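Long-range contacts in imidazoleglycerol-phosphate dehydratase (Staphylococcus aureus subsp. aureus, PDB 2AE8), which catalyses the dehydration of imidazoleglycerol phosphate to imidazoleacetol phosphate, the sixth step of histidine biosynthesis, using manganese ions: residues B[71-76]-B[197-202]; B[63-68]-B[189-194]; B[116-121]-B[133-138]. All blocks are in the same frame, centred on the assembly; numbering follows the deposited sequence. Where two conformers were deposited one is given.

Contact 1. Residues B[71-76]-B[197-202]; sequences TFHSGL and FSRALG
His73 and Ser74, in the last turn of helix 61-74, make a close helix-helix contact with Ser198, Arg199 and Gly202 of helix 186-205. The fold is built from a duplicated half-domain, and its helices sit between two mixed sheets. The backbones come very near: the CA atoms of Ser74 and Gly202 are 4.3 Å apart. Gly202 has no side chain, and its CA lies 3.7 Å from Ser74 O. Two CA-H...O contacts run in opposite directions, from Ser74 CA to Ser198 O and from Arg199 CA to His73 O. Beside these, CB of His73 meets CB of Ser198 at 3.5 Å. The hydroxyls of both serines turn to their own helices, Ser74 OG to Phe70 O and Ser198 OG to Phe194 O. Ser74 OG also accepts from Leu76 N at 3.1 Å, which makes an ST turn at the helix end, where Gly75 takes a positive phi.

The one side-chain hydrogen bond between the segments goes from Arg199 NE to His73 ND1, 3.2 Å long and fairly straight at 162°. It lies near the plane of both groups, yet the ring and guanidinium planes are 64° apart. The arginine chain bends at chi2 (-143°) and chi3 to bring NE to the ring edge. CD2 of Phe72 sits over one face of the same ring, and Tyr118 of a second subunit packs on both His73 and Arg199. His73 ND1 thus acts as an acceptor here, which probably helps set the ring's rotation at this subunit interface.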
# COMPACT_ATOMS: atom_id res chain seq x y z
N THR B 71 9.48 -48.73 14.50
CA THR B 71 9.44 -50.20 14.47
C THR B 71 8.02 -50.72 14.49
O THR B 71 7.66 -51.55 13.66
CB THR B 71 10.29 -50.87 15.58
OG1 THR B 71 9.79 -50.52 16.87
CG2 THR B 71 11.71 -50.46 15.46
N PHE B 72 7.19 -50.19 15.39
CA PHE B 72 5.80 -50.63 15.50
C PHE B 72 4.99 -50.35 14.25
O PHE B 72 4.22 -51.20 13.79
CB PHE B 72 5.12 -49.98 16.72
CG PHE B 72 3.72 -50.45 16.96
CD1 PHE B 72 3.46 -51.52 17.82
CD2 PHE B 72 2.64 -49.84 16.31
CE1 PHE B 72 2.15 -51.97 18.04
CE2 PHE B 72 1.33 -50.29 16.51
CZ PHE B 72 1.09 -51.35 17.38
N HIS B 73 5.14 -49.15 13.70
CA HIS B 73 4.29 -48.74 12.57
C HIS B 73 4.74 -49.20 11.20
O HIS B 73 3.92 -49.27 10.29
CB HIS B 73 4.07 -47.22 12.59
CG HIS B 73 3.22 -46.77 13.73
ND1 HIS B 73 1.85 -46.83 13.69
CD2 HIS B 73 3.54 -46.32 14.97
CE1 HIS B 73 1.35 -46.41 14.84
NE2 HIS B 73 2.36 -46.10 15.63
N SER B 74 6.04 -49.51 11.06
CA SER B 74 6.58 -50.07 9.81
C SER B 74 6.49 -51.61 9.75
O SER B 74 6.56 -52.19 8.67
CB SER B 74 8.04 -49.67 9.60
OG SER B 74 8.89 -50.26 10.58
N GLY B 75 6.37 -52.24 10.92
CA GLY B 75 6.47 -53.70 11.03
C GLY B 75 7.90 -54.23 11.02
O GLY B 75 8.12 -55.45 11.03
N LEU B 76 8.88 -53.33 10.98
CA LEU B 76 10.29 -53.74 10.94
C LEU B 76 10.92 -53.73 12.32
O LEU B 76 10.66 -52.82 13.12
CB LEU B 76 11.10 -52.85 9.99
CG LEU B 76 10.53 -52.63 8.59
CD1 LEU B 76 11.27 -51.52 7.89
CD2 LEU B 76 10.57 -53.92 7.77
N PHE B 197 5.30 -41.64 8.17
CA PHE B 197 6.37 -42.18 7.34
C PHE B 197 6.49 -43.70 7.49
O PHE B 197 6.61 -44.42 6.50
CB PHE B 197 7.72 -41.55 7.68
CG PHE B 197 8.89 -42.19 6.95
CD1 PHE B 197 9.17 -41.85 5.63
CD2 PHE B 197 9.68 -43.17 7.58
CE1 PHE B 197 10.22 -42.44 4.94
CE2 PHE B 197 10.73 -43.77 6.90
CZ PHE B 197 11.01 -43.40 5.58
N SER B 198 6.49 -44.17 8.74
CA SER B 198 6.64 -45.60 9.06
C SER B 198 5.53 -46.40 8.41
O SER B 198 5.79 -47.44 7.81
CB SER B 198 6.55 -45.82 10.56
OG SER B 198 7.50 -45.04 11.24
N ARG B 199 4.30 -45.94 8.56
CA ARG B 199 3.16 -46.64 8.03
C ARG B 199 3.19 -46.65 6.51
O ARG B 199 2.97 -47.69 5.91
CB ARG B 199 1.85 -46.04 8.52
CG ARG B 199 1.57 -46.34 9.98
CD ARG B 199 0.09 -46.57 10.17
NE ARG B 199 -0.13 -47.56 11.22
CZ ARG B 199 -1.09 -48.48 11.22
NH1 ARG B 199 -1.97 -48.55 10.22
NH2 ARG B 199 -1.17 -49.31 12.23
N ALA B 200 3.48 -45.50 5.90
CA ALA B 200 3.59 -45.40 4.44
C ALA B 200 4.68 -46.32 3.91
O ALA B 200 4.50 -46.99 2.88
CB ALA B 200 3.89 -43.95 4.02
N LEU B 201 5.83 -46.33 4.59
CA LEU B 201 6.92 -47.23 4.24
C LEU B 201 6.48 -48.69 4.35
O LEU B 201 6.64 -49.45 3.41
CB LEU B 201 8.17 -46.98 5.09
CG LEU B 201 9.36 -47.92 4.80
CD1 LEU B 201 9.92 -47.74 3.40
CD2 LEU B 201 10.46 -47.76 5.84
N GLY B 202 5.91 -49.05 5.50
CA GLY B 202 5.36 -50.38 5.71
C GLY B 202 4.46 -50.80 4.55
O GLY B 202 4.64 -51.88 3.98

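Contact 2. Residues B[63-68]-B[189-194]. With MG (magnesium ion), chain L.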
# COMPACT_ATOMS: atom_id res chain seq x y z
N LEU B 63 15.01 -39.70 20.43
CA LEU B 63 15.23 -40.53 19.25
C LEU B 63 14.84 -41.99 19.53
O LEU B 63 14.22 -42.63 18.69
CB LEU B 63 16.68 -40.43 18.75
CG LEU B 63 17.00 -41.06 17.38
CD1 LEU B 63 16.12 -40.51 16.26
CD2 LEU B 63 18.49 -40.90 17.05
N ASN B 64 15.16 -42.48 20.74
CA ASN B 64 14.68 -43.80 21.18
C ASN B 64 13.17 -43.96 21.01
O ASN B 64 12.71 -44.96 20.44
CB ASN B 64 15.08 -44.09 22.63
CG ASN B 64 16.56 -44.40 22.76
OD1 ASN B 64 17.28 -44.50 21.77
ND2 ASN B 64 17.03 -44.56 23.99
N HIS B 65 12.40 -42.99 21.49
CA HIS B 65 10.95 -43.08 21.42
C HIS B 65 10.46 -43.09 19.97
O HIS B 65 9.58 -43.89 19.60
CB HIS B 65 10.27 -41.94 22.21
CG HIS B 65 8.77 -42.01 22.19
ND1 HIS B 65 8.07 -43.17 22.45
CD2 HIS B 65 7.84 -41.05 21.97
CE1 HIS B 65 6.77 -42.93 22.36
NE2 HIS B 65 6.60 -41.65 22.07
N MSE B 66 11.03 -42.20 19.15
CA MSE B 66 10.63 -42.10 17.73
C MSE B 66 10.93 -43.38 16.92
O MSE B 66 10.11 -43.84 16.12
CB MSE B 66 11.28 -40.87 17.08
CG MSE B 66 10.76 -39.51 17.61
SE MSE B 66 8.79 -39.27 17.53
CE MSE B 66 8.33 -39.62 19.38
N LEU B 67 12.12 -43.94 17.12
CA LEU B 67 12.50 -45.19 16.44
C LEU B 67 11.69 -46.37 16.98
O LEU B 67 11.42 -47.31 16.25
CB LEU B 67 14.01 -45.45 16.53
CG LEU B 67 14.85 -44.35 15.87
CD1 LEU B 67 16.36 -44.62 15.99
CD2 LEU B 67 14.44 -44.20 14.42
N THR B 68 11.29 -46.31 18.24
CA THR B 68 10.37 -47.33 18.76
C THR B 68 9.04 -47.24 18.01
O THR B 68 8.46 -48.26 17.63
CB THR B 68 10.18 -47.20 20.30
OG1 THR B 68 11.44 -47.46 20.93
CG2 THR B 68 9.12 -48.18 20.83
N GLU B 189 3.80 -32.90 16.31
CA GLU B 189 4.19 -32.68 14.93
C GLU B 189 5.20 -33.75 14.49
O GLU B 189 5.04 -34.38 13.46
CB GLU B 189 4.81 -31.29 14.78
CG GLU B 189 3.80 -30.13 14.72
CD GLU B 189 4.44 -28.76 14.96
OE1 GLU B 189 5.68 -28.66 15.10
OE2 GLU B 189 3.68 -27.78 15.06
N ILE B 190 6.25 -33.90 15.27
CA ILE B 190 7.27 -34.89 14.99
C ILE B 190 6.70 -36.32 15.05
O ILE B 190 6.99 -37.15 14.19
CB ILE B 190 8.44 -34.73 15.97
CG1 ILE B 190 9.06 -33.33 15.79
CG2 ILE B 190 9.48 -35.82 15.71
CD1 ILE B 190 9.97 -32.90 16.94
N GLU B 191 5.89 -36.59 16.06
CA GLU B 191 5.30 -37.91 16.21
C GLU B 191 4.39 -38.28 15.04
O GLU B 191 4.50 -39.39 14.51
CB GLU B 191 4.57 -38.04 17.56
CG GLU B 191 3.94 -39.40 17.77
CD GLU B 191 3.77 -39.75 19.24
OE1 GLU B 191 4.15 -38.96 20.12
OE2 GLU B 191 3.23 -40.84 19.51
N ALA B 192 3.50 -37.38 14.64
CA ALA B 192 2.66 -37.63 13.45
C ALA B 192 3.51 -37.93 12.21
O ALA B 192 3.19 -38.83 11.43
CB ALA B 192 1.71 -36.43 13.19
N ILE B 193 4.60 -37.18 12.03
CA ILE B 193 5.50 -37.40 10.88
C ILE B 193 6.18 -38.80 10.94
O ILE B 193 6.21 -39.53 9.95
CB ILE B 193 6.58 -36.31 10.79
CG1 ILE B 193 5.95 -34.95 10.39
CG2 ILE B 193 7.71 -36.71 9.80
CD1 ILE B 193 6.91 -33.78 10.58
N PHE B 194 6.72 -39.16 12.10
CA PHE B 194 7.29 -40.51 12.28
C PHE B 194 6.27 -41.61 12.08
O PHE B 194 6.55 -42.59 11.40
CB PHE B 194 7.98 -40.66 13.64
CG PHE B 194 9.42 -40.29 13.62
CD1 PHE B 194 10.40 -41.23 13.28
CD2 PHE B 194 9.82 -38.99 13.95
CE1 PHE B 194 11.75 -40.90 13.27
CE2 PHE B 194 11.20 -38.62 13.94
CZ PHE B 194 12.17 -39.59 13.60
MG MG L . 5.04 -39.36 22.00
O HOH W 1 3.81 -41.99 22.27
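Met66, present as selenomethionine, lies on the ring of Phe194. It has the largest share of this contact between helices 61-74 and 186-205, followed by the Phe194 ring. The two short segments run roughly parallel, 34° apart, with axes 10.1 Å from each other. CB of Met66 stands 3.6 Å from the centroid of the Phe194 ring, almost on the ring normal, as a CH-pi contact. CG, anti to the carbonyl carbon (chi1 -68°), stays over the same face. The bend at chi2 then brings SE to 3.7 Å from Phe194 CD2. This Met-aromatic contact is oblique. SE also touches Ile190 CG2 at 4.0 Å, and CD2 of Leu67 reaches Phe194 CE1 more loosely. Phe165 of helix 159-171 meets the Phe194 ring as well.

Glu191 is the third main residue, and it turns the edge of this apolar patch into a metal site. Its CG points anti to the backbone N (chi1 -180°) and the chain stays extended, carrying OE1 to within 2.1 Å of the magnesium ion. His187 of the same chain and His92 of a neighbouring subunit bind the same ion. His65 belongs to the site too, but in the conformer described its NE2 is 2.8 Å from the magnesium, long for a metal bond. In this conformer a water lies near His65 NE2 and donates to Glu191 OE2 at 3.0 Å. The His65 end is doubtful, as a second conformer exists. The carboxylate is thus divided: OE1 binds the metal, OE2 takes the water, and His92 of another subunit completes the site.

Contact 3. Residues B[116-121]-B[133-138]; sequences VRYGTM and VVDISG
Arg117 and Asp135 form a salt bridge at the open end of the beta hairpin made by strands 118-125 and 128-135. The hairpin lies at one side of a mixed four-stranded sheet. Arg117 probably binds substrate, as in related enzymes, and the side chain of Arg139, also a probable substrate ligand, touches it.

The strands are antiparallel. Gly119 and Val134 are a hydrogen-bonded pair, with Gly119 N to Val134 O at 3.0 Å and Val134 N to Gly119 O at 2.8 Å. Ile136 N to Arg117 O continues the ladder just beyond the strands, where Ile136 centres an inverse gamma turn. On one face, Thr120 lies beside Val133, and OG1 touches CG2 of the valine. On the opposite face, Val134 packs on Ala200 of helix 186-205.

Asp135 is gripped side-on by two nitrogens. Arg117 NE reaches OD1 at 2.7 Å and NH2 reaches OD2 at 3.2 Å, each carboxylate oxygen using its syn lone pair. The guanidinium and carboxylate planes are only 26° apart. A chi1 near 180° swings CG away from the arginine's own N and over one face of the Tyr118 ring. The extended chain beyond it carries NE and NH2 to Asp135. That tyrosine's hydroxyl is hydrogen-bonded to Lys195 of a neighbouring subunit, and Tyr118 OH sits 3.3 Å above the plane of the Arg117 guanidinium, over its centre.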
# COMPACT_ATOMS: atom_id res chain seq x y z
N VAL B 116 4.33 -53.55 -3.06
CA VAL B 116 3.31 -52.54 -3.39
C VAL B 116 3.94 -51.26 -3.95
O VAL B 116 3.38 -50.63 -4.84
CB VAL B 116 2.40 -52.24 -2.15
CG1 VAL B 116 1.45 -51.05 -2.38
CG2 VAL B 116 1.61 -53.50 -1.77
N ARG B 117 5.13 -50.91 -3.44
CA ARG B 117 5.96 -49.80 -3.94
C ARG B 117 5.50 -48.39 -3.51
O ARG B 117 6.34 -47.57 -3.10
CB ARG B 117 6.15 -49.84 -5.47
CG ARG B 117 7.01 -48.68 -5.97
CD ARG B 117 7.29 -48.71 -7.45
NE ARG B 117 7.76 -47.39 -7.85
CZ ARG B 117 8.24 -47.07 -9.05
NH1 ARG B 117 8.36 -48.00 -9.99
NH2 ARG B 117 8.60 -45.82 -9.31
N TYR B 118 4.20 -48.14 -3.58
CA TYR B 118 3.62 -46.84 -3.23
C TYR B 118 2.88 -46.92 -1.91
O TYR B 118 2.04 -47.80 -1.72
CB TYR B 118 2.66 -46.37 -4.35
CG TYR B 118 3.27 -46.45 -5.74
CD1 TYR B 118 3.08 -47.57 -6.55
CD2 TYR B 118 4.05 -45.40 -6.24
CE1 TYR B 118 3.64 -47.66 -7.82
CE2 TYR B 118 4.62 -45.48 -7.51
CZ TYR B 118 4.42 -46.62 -8.28
OH TYR B 118 4.98 -46.69 -9.54
N GLY B 119 3.18 -46.00 -0.99
CA GLY B 119 2.42 -45.90 0.26
C GLY B 119 2.18 -44.45 0.65
O GLY B 119 3.09 -43.63 0.57
N THR B 120 0.94 -44.15 1.06
CA THR B 120 0.54 -42.84 1.58
C THR B 120 -0.18 -43.00 2.92
O THR B 120 -1.08 -43.84 3.05
CB THR B 120 -0.39 -42.11 0.58
OG1 THR B 120 0.35 -41.78 -0.60
CG2 THR B 120 -0.95 -40.81 1.16
N MSE B 121 0.20 -42.21 3.92
CA MSE B 121 -0.48 -42.23 5.22
C MSE B 121 -0.76 -40.82 5.77
O MSE B 121 0.13 -39.97 5.78
CB MSE B 121 0.34 -43.03 6.24
CG MSE B 121 -0.38 -43.25 7.55
SE MSE B 121 -1.77 -44.62 7.30
CE MSE B 121 -2.78 -44.33 8.84
N VAL B 133 4.08 -39.48 1.87
CA VAL B 133 3.96 -40.24 0.63
C VAL B 133 5.32 -40.84 0.36
O VAL B 133 6.30 -40.11 0.27
CB VAL B 133 3.55 -39.32 -0.58
CG1 VAL B 133 3.56 -40.11 -1.88
CG2 VAL B 133 2.17 -38.68 -0.34
N VAL B 134 5.40 -42.17 0.25
CA VAL B 134 6.67 -42.79 -0.18
C VAL B 134 6.55 -43.64 -1.43
O VAL B 134 5.54 -44.31 -1.66
CB VAL B 134 7.52 -43.50 0.97
CG1 VAL B 134 7.03 -43.24 2.38
CG2 VAL B 134 7.83 -45.00 0.68
N ASP B 135 7.57 -43.54 -2.27
CA ASP B 135 7.67 -44.35 -3.46
C ASP B 135 9.02 -45.04 -3.39
O ASP B 135 10.06 -44.38 -3.42
CB ASP B 135 7.55 -43.48 -4.72
CG ASP B 135 7.75 -44.26 -6.02
OD1 ASP B 135 7.95 -45.49 -5.96
OD2 ASP B 135 7.72 -43.64 -7.10
N ILE B 136 9.00 -46.37 -3.27
CA ILE B 136 10.24 -47.16 -3.40
C ILE B 136 10.61 -47.17 -4.89
O ILE B 136 10.32 -48.12 -5.61
CB ILE B 136 10.08 -48.60 -2.84
CG1 ILE B 136 9.58 -48.56 -1.39
CG2 ILE B 136 11.40 -49.36 -2.92
CD1 ILE B 136 9.20 -49.96 -0.81
N SER B 137 11.21 -46.07 -5.33
CA SER B 137 11.41 -45.79 -6.75
C SER B 137 12.83 -46.05 -7.23
O SER B 137 13.07 -46.20 -8.43
CB SER B 137 11.12 -44.31 -7.00
OG SER B 137 12.00 -43.53 -6.23
N GLY B 138 13.78 -46.05 -6.30
CA GLY B 138 15.19 -46.05 -6.66
C GLY B 138 15.75 -44.68 -7.01
O GLY B 138 16.94 -44.55 -7.27

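Contacts 1 and 2 lie 11 Å apart, centre to centre, and join the same two helices, 61-74 and 186-205. Contact 2 holds the metal site. Contact 1 is further along both helices, with the His73 side chain about 10 Å from the magnesium ion of contact 2. Contact 3 is nested inside the chain loop closed by each of the others. It meets contact 1 directly: Arg199 CB lies 3.7 Å from Met121 CG, so helix 186-205 rests on the hairpin. Contacts 2 and 3 do not touch, their nearest atoms being about 7 Å apart. The magnesium about 9 Å from the Arg117 side chain is a different ion from that of contact 2.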